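Local coordinates for protein putative methylthioribose-1-phosphate isomerase (Pyrococcus horikoshii OT3, PDB 6A34) that probably catalyses the interconversion of 5-methylthioribose 1-phosphate and 5-methylthioribulose 1-phosphate in the methionine salvage pathway, at residues H188-R202 with Y215-D227. Numbering follows the deposited sequence.
Sequences HKDGSLKLLWLDETR and YSYDGLNVKLIAD
His188 lays one ring face against Leu220 CD1, 3.9 Å from the ring centroid, a CH-pi contact. A water joins His188 ND1, Leu193 O and Asn221 N, linking helix 180-189 to strand 193-199 and the loop before strand 222-225. Lys194 O accepts from Asn221 ND2 at 2.7 Å, in the carbonyl plane and nearly straight (168° at the hydrogen); Asn221 CG, anti to its N (chi1 179°), carries the amide there. Parallel pairing follows: Leu196 N donates to Asn221 O and Leu196 O receives Lys223 N, likewise Leu198 with Lys223 and Ile225. Leu196 CD2 lies over a face of Tyr215, 4.1 Å from the centroid; on the other sheet face, Trp197 runs alongside Lys223 and its CE3 meets Ile225 CG2 at 3.7 Å. Glu200 N closes the ladder on Ile225 O. Asp227 receives two backbone donors on syn lone pairs, Thr201 N on OD1 (3.0 Å) and Arg202 N on OD2 (2.9 Å), fixing the carboxylate's rotation. Thr201 OG1 is hydrogen-bonded to N of Cys167, the predicted transition-state stabiliser. Helix 206-217 links nearly parallel strands (23° between short-segment axes): a Rossmann-like beta-alpha-beta unit, the C-terminal end of strand 193-199 leading to the predicted active site.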
# COMPACT_ATOMS: atom_id res chain seq x y z
N HIS A 188 8.82 22.36 -11.61
CA HIS A 188 8.86 23.12 -10.35
C HIS A 188 9.51 24.49 -10.59
O HIS A 188 9.00 25.52 -10.17
CB HIS A 188 9.56 22.33 -9.24
CG HIS A 188 9.78 23.12 -7.99
ND1 HIS A 188 8.75 23.44 -7.14
CD2 HIS A 188 10.89 23.65 -7.45
CE1 HIS A 188 9.22 24.13 -6.11
NE2 HIS A 188 10.52 24.28 -6.29
N LYS A 189 10.64 24.48 -11.30
CA LYS A 189 11.33 25.72 -11.69
C LYS A 189 10.40 26.61 -12.51
O LYS A 189 10.43 27.85 -12.36
CB LYS A 189 12.59 25.44 -12.53
CG LYS A 189 13.90 25.77 -11.85
CD LYS A 189 14.05 25.04 -10.52
CE LYS A 189 14.28 25.98 -9.36
NZ LYS A 189 14.61 25.22 -8.13
N ASP A 190 9.65 25.99 -13.43
CA ASP A 190 8.78 26.74 -14.34
C ASP A 190 7.57 27.31 -13.59
O ASP A 190 6.81 28.08 -14.15
CB ASP A 190 8.33 25.89 -15.53
CG ASP A 190 9.39 25.77 -16.61
OD1 ASP A 190 10.28 26.63 -16.64
OD2 ASP A 190 9.32 24.81 -17.39
N GLY A 191 7.37 26.93 -12.32
CA GLY A 191 6.16 27.33 -11.57
C GLY A 191 4.92 26.52 -11.95
O GLY A 191 3.80 26.90 -11.63
N SER A 192 5.09 25.38 -12.63
CA SER A 192 3.95 24.68 -13.16
C SER A 192 3.62 23.44 -12.31
O SER A 192 2.58 22.85 -12.47
CB SER A 192 4.12 24.42 -14.64
OG SER A 192 5.10 23.43 -14.88
N LEU A 193 4.43 23.14 -11.29
CA LEU A 193 4.13 22.05 -10.37
C LEU A 193 3.58 22.57 -9.05
O LEU A 193 4.35 22.99 -8.17
CB LEU A 193 5.40 21.23 -10.13
CG LEU A 193 5.21 20.07 -9.15
CD1 LEU A 193 4.42 18.96 -9.81
CD2 LEU A 193 6.55 19.55 -8.67
N LYS A 194 2.25 22.47 -8.88
CA LYS A 194 1.60 22.99 -7.69
C LYS A 194 1.69 21.97 -6.57
O LYS A 194 1.67 22.33 -5.41
CB LYS A 194 0.13 23.33 -7.93
CG LYS A 194 -0.11 24.34 -9.05
CD LYS A 194 0.69 25.66 -8.90
CE LYS A 194 0.87 26.39 -10.21
NZ LYS A 194 -0.35 26.29 -11.05
N LEU A 195 1.70 20.69 -6.95
CA LEU A 195 1.64 19.63 -5.97
C LEU A 195 2.06 18.33 -6.65
O LEU A 195 1.61 18.05 -7.75
CB LEU A 195 0.22 19.52 -5.40
CG LEU A 195 -0.02 18.33 -4.47
CD1 LEU A 195 0.75 18.47 -3.17
CD2 LEU A 195 -1.51 18.14 -4.16
N LEU A 196 2.95 17.59 -5.97
CA LEU A 196 3.35 16.28 -6.36
C LEU A 196 2.84 15.27 -5.33
O LEU A 196 3.38 15.20 -4.25
CB LEU A 196 4.88 16.21 -6.44
CG LEU A 196 5.44 14.89 -6.97
CD1 LEU A 196 4.85 14.55 -8.32
CD2 LEU A 196 6.96 14.94 -7.07
N TRP A 197 1.84 14.46 -5.70
CA TRP A 197 1.47 13.29 -4.90
C TRP A 197 2.53 12.20 -5.07
O TRP A 197 2.91 11.87 -6.22
CB TRP A 197 0.12 12.71 -5.32
CG TRP A 197 -1.02 13.65 -5.18
CD1 TRP A 197 -1.56 14.42 -6.16
CD2 TRP A 197 -1.77 13.93 -3.99
NE1 TRP A 197 -2.61 15.13 -5.66
CE2 TRP A 197 -2.77 14.85 -4.33
CE3 TRP A 197 -1.70 13.46 -2.67
CZ2 TRP A 197 -3.71 15.31 -3.42
CZ3 TRP A 197 -2.62 13.93 -1.75
CH2 TRP A 197 -3.61 14.85 -2.12
N LEU A 198 2.92 11.61 -3.94
CA LEU A 198 3.87 10.50 -3.87
C LEU A 198 3.23 9.28 -3.21
O LEU A 198 2.96 9.32 -2.00
CB LEU A 198 5.09 10.91 -3.05
CG LEU A 198 5.85 12.11 -3.60
CD1 LEU A 198 7.00 12.48 -2.63
CD2 LEU A 198 6.37 11.81 -5.00
N ASP A 199 3.02 8.22 -3.99
CA ASP A 199 2.63 6.91 -3.47
C ASP A 199 3.82 6.40 -2.65
O ASP A 199 4.95 6.41 -3.16
CB ASP A 199 2.32 5.92 -4.58
CG ASP A 199 1.08 6.21 -5.42
OD1 ASP A 199 0.25 7.03 -5.01
OD2 ASP A 199 0.95 5.59 -6.49
N GLU A 200 3.58 5.92 -1.43
CA GLU A 200 4.67 5.43 -0.59
C GLU A 200 5.40 4.26 -1.26
O GLU A 200 6.62 4.11 -1.08
CB GLU A 200 4.18 5.10 0.82
CG GLU A 200 3.11 4.01 0.93
CD GLU A 200 2.77 3.69 2.38
OE1 GLU A 200 3.36 4.36 3.25
OE2 GLU A 200 1.95 2.75 2.66
N THR A 201 4.63 3.42 -1.98
CA THR A 201 5.09 2.30 -2.83
C THR A 201 5.62 1.11 -2.02
O THR A 201 6.82 0.77 -2.03
CB THR A 201 6.13 2.77 -3.85
OG1 THR A 201 5.72 4.04 -4.38
CG2 THR A 201 6.26 1.79 -5.00
N ARG A 202 4.69 0.44 -1.34
CA ARG A 202 4.93 -0.83 -0.70
C ARG A 202 5.22 -1.87 -1.79
O ARG A 202 4.76 -1.70 -2.92
CB ARG A 202 3.71 -1.27 0.13
CG ARG A 202 3.64 -0.69 1.53
CD ARG A 202 4.67 -1.27 2.49
NE ARG A 202 4.37 -2.64 2.87
CZ ARG A 202 5.20 -3.44 3.52
NH1 ARG A 202 6.46 -3.07 3.71
NH2 ARG A 202 4.75 -4.60 3.95
N TYR A 215 12.65 15.09 -3.06
CA TYR A 215 11.82 16.14 -3.65
C TYR A 215 11.59 17.21 -2.59
O TYR A 215 11.50 18.42 -2.91
CB TYR A 215 10.52 15.59 -4.23
CG TYR A 215 10.69 14.66 -5.42
CD1 TYR A 215 11.56 14.98 -6.45
CD2 TYR A 215 10.01 13.46 -5.50
CE1 TYR A 215 11.74 14.14 -7.54
CE2 TYR A 215 10.17 12.61 -6.59
CZ TYR A 215 11.03 12.95 -7.61
OH TYR A 215 11.23 12.11 -8.68
N SER A 216 11.49 16.77 -1.34
CA SER A 216 11.44 17.71 -0.23
C SER A 216 12.76 18.50 -0.13
O SER A 216 12.75 19.71 -0.06
CB SER A 216 11.09 17.03 1.05
OG SER A 216 10.74 18.02 1.99
N TYR A 217 13.90 17.81 -0.14
CA TYR A 217 15.19 18.46 -0.12
C TYR A 217 15.25 19.63 -1.10
O TYR A 217 15.80 20.68 -0.76
CB TYR A 217 16.31 17.46 -0.44
CG TYR A 217 17.69 17.96 -0.13
CD1 TYR A 217 18.42 18.65 -1.08
CD2 TYR A 217 18.29 17.73 1.10
CE1 TYR A 217 19.70 19.10 -0.83
CE2 TYR A 217 19.58 18.17 1.37
CZ TYR A 217 20.29 18.86 0.40
OH TYR A 217 21.57 19.31 0.59
N ASP A 218 14.66 19.47 -2.28
CA ASP A 218 14.72 20.48 -3.30
C ASP A 218 13.57 21.48 -3.18
O ASP A 218 13.45 22.35 -4.04
CB ASP A 218 14.78 19.85 -4.69
CG ASP A 218 16.19 19.45 -5.10
OD1 ASP A 218 17.14 20.06 -4.55
OD2 ASP A 218 16.33 18.55 -5.99
N GLY A 219 12.72 21.36 -2.16
CA GLY A 219 11.62 22.33 -1.97
C GLY A 219 10.45 22.18 -2.95
O GLY A 219 9.68 23.12 -3.15
N LEU A 220 10.26 21.00 -3.55
CA LEU A 220 9.00 20.76 -4.30
C LEU A 220 7.84 20.65 -3.31
O LEU A 220 8.01 20.16 -2.21
CB LEU A 220 9.13 19.46 -5.11
CG LEU A 220 9.75 19.60 -6.50
CD1 LEU A 220 11.19 20.12 -6.43
CD2 LEU A 220 9.70 18.26 -7.22
N ASN A 221 6.63 21.09 -3.69
CA ASN A 221 5.47 20.85 -2.83
C ASN A 221 4.96 19.40 -3.01
O ASN A 221 4.47 19.01 -4.03
CB ASN A 221 4.41 21.92 -3.08
CG ASN A 221 3.18 21.70 -2.24
OD1 ASN A 221 3.33 21.35 -1.07
ND2 ASN A 221 1.99 21.86 -2.82
N VAL A 222 4.94 18.62 -1.93
CA VAL A 222 4.83 17.18 -2.00
C VAL A 222 3.82 16.73 -0.94
O VAL A 222 3.68 17.39 0.12
CB VAL A 222 6.25 16.63 -1.78
CG1 VAL A 222 6.34 15.49 -0.80
CG2 VAL A 222 6.96 16.36 -3.08
N LYS A 223 3.09 15.64 -1.23
CA LYS A 223 2.19 15.02 -0.28
C LYS A 223 2.33 13.50 -0.38
O LYS A 223 2.13 12.93 -1.47
CB LYS A 223 0.75 15.45 -0.53
CG LYS A 223 0.32 16.69 0.23
CD LYS A 223 -1.17 16.83 0.41
CE LYS A 223 -1.63 18.27 0.37
NZ LYS A 223 -0.75 19.16 1.18
N LEU A 224 2.64 12.86 0.76
CA LEU A 224 2.92 11.42 0.78
C LEU A 224 1.63 10.69 1.15
O LEU A 224 0.95 11.15 2.04
CB LEU A 224 4.03 11.16 1.81
CG LEU A 224 4.38 9.70 2.05
CD1 LEU A 224 4.97 9.08 0.80
CD2 LEU A 224 5.37 9.60 3.21
N ILE A 225 1.24 9.67 0.36
CA ILE A 225 -0.01 8.91 0.61
C ILE A 225 0.25 7.41 0.58
O ILE A 225 1.19 6.91 -0.09
CB ILE A 225 -1.09 9.24 -0.42
CG1 ILE A 225 -0.60 8.97 -1.85
CG2 ILE A 225 -1.66 10.66 -0.27
CD1 ILE A 225 -1.71 9.07 -2.83
N ALA A 226 -0.65 6.67 1.23
CA ALA A 226 -0.70 5.21 1.11
C ALA A 226 -1.15 4.89 -0.32
O ALA A 226 -1.93 5.61 -0.90
CB ALA A 226 -1.62 4.60 2.14
N ASP A 227 -0.64 3.79 -0.86
CA ASP A 227 -0.95 3.33 -2.23
C ASP A 227 -2.46 3.22 -2.45
O ASP A 227 -2.97 3.55 -3.51
CB ASP A 227 -0.24 2.01 -2.47
CG ASP A 227 1.27 2.16 -2.35
OD1 ASP A 227 1.79 3.16 -2.91
OD2 ASP A 227 1.91 1.27 -1.70
O HOH W 1 6.26 22.22 -6.32
O HOH W 2 0.70 1.80 0.59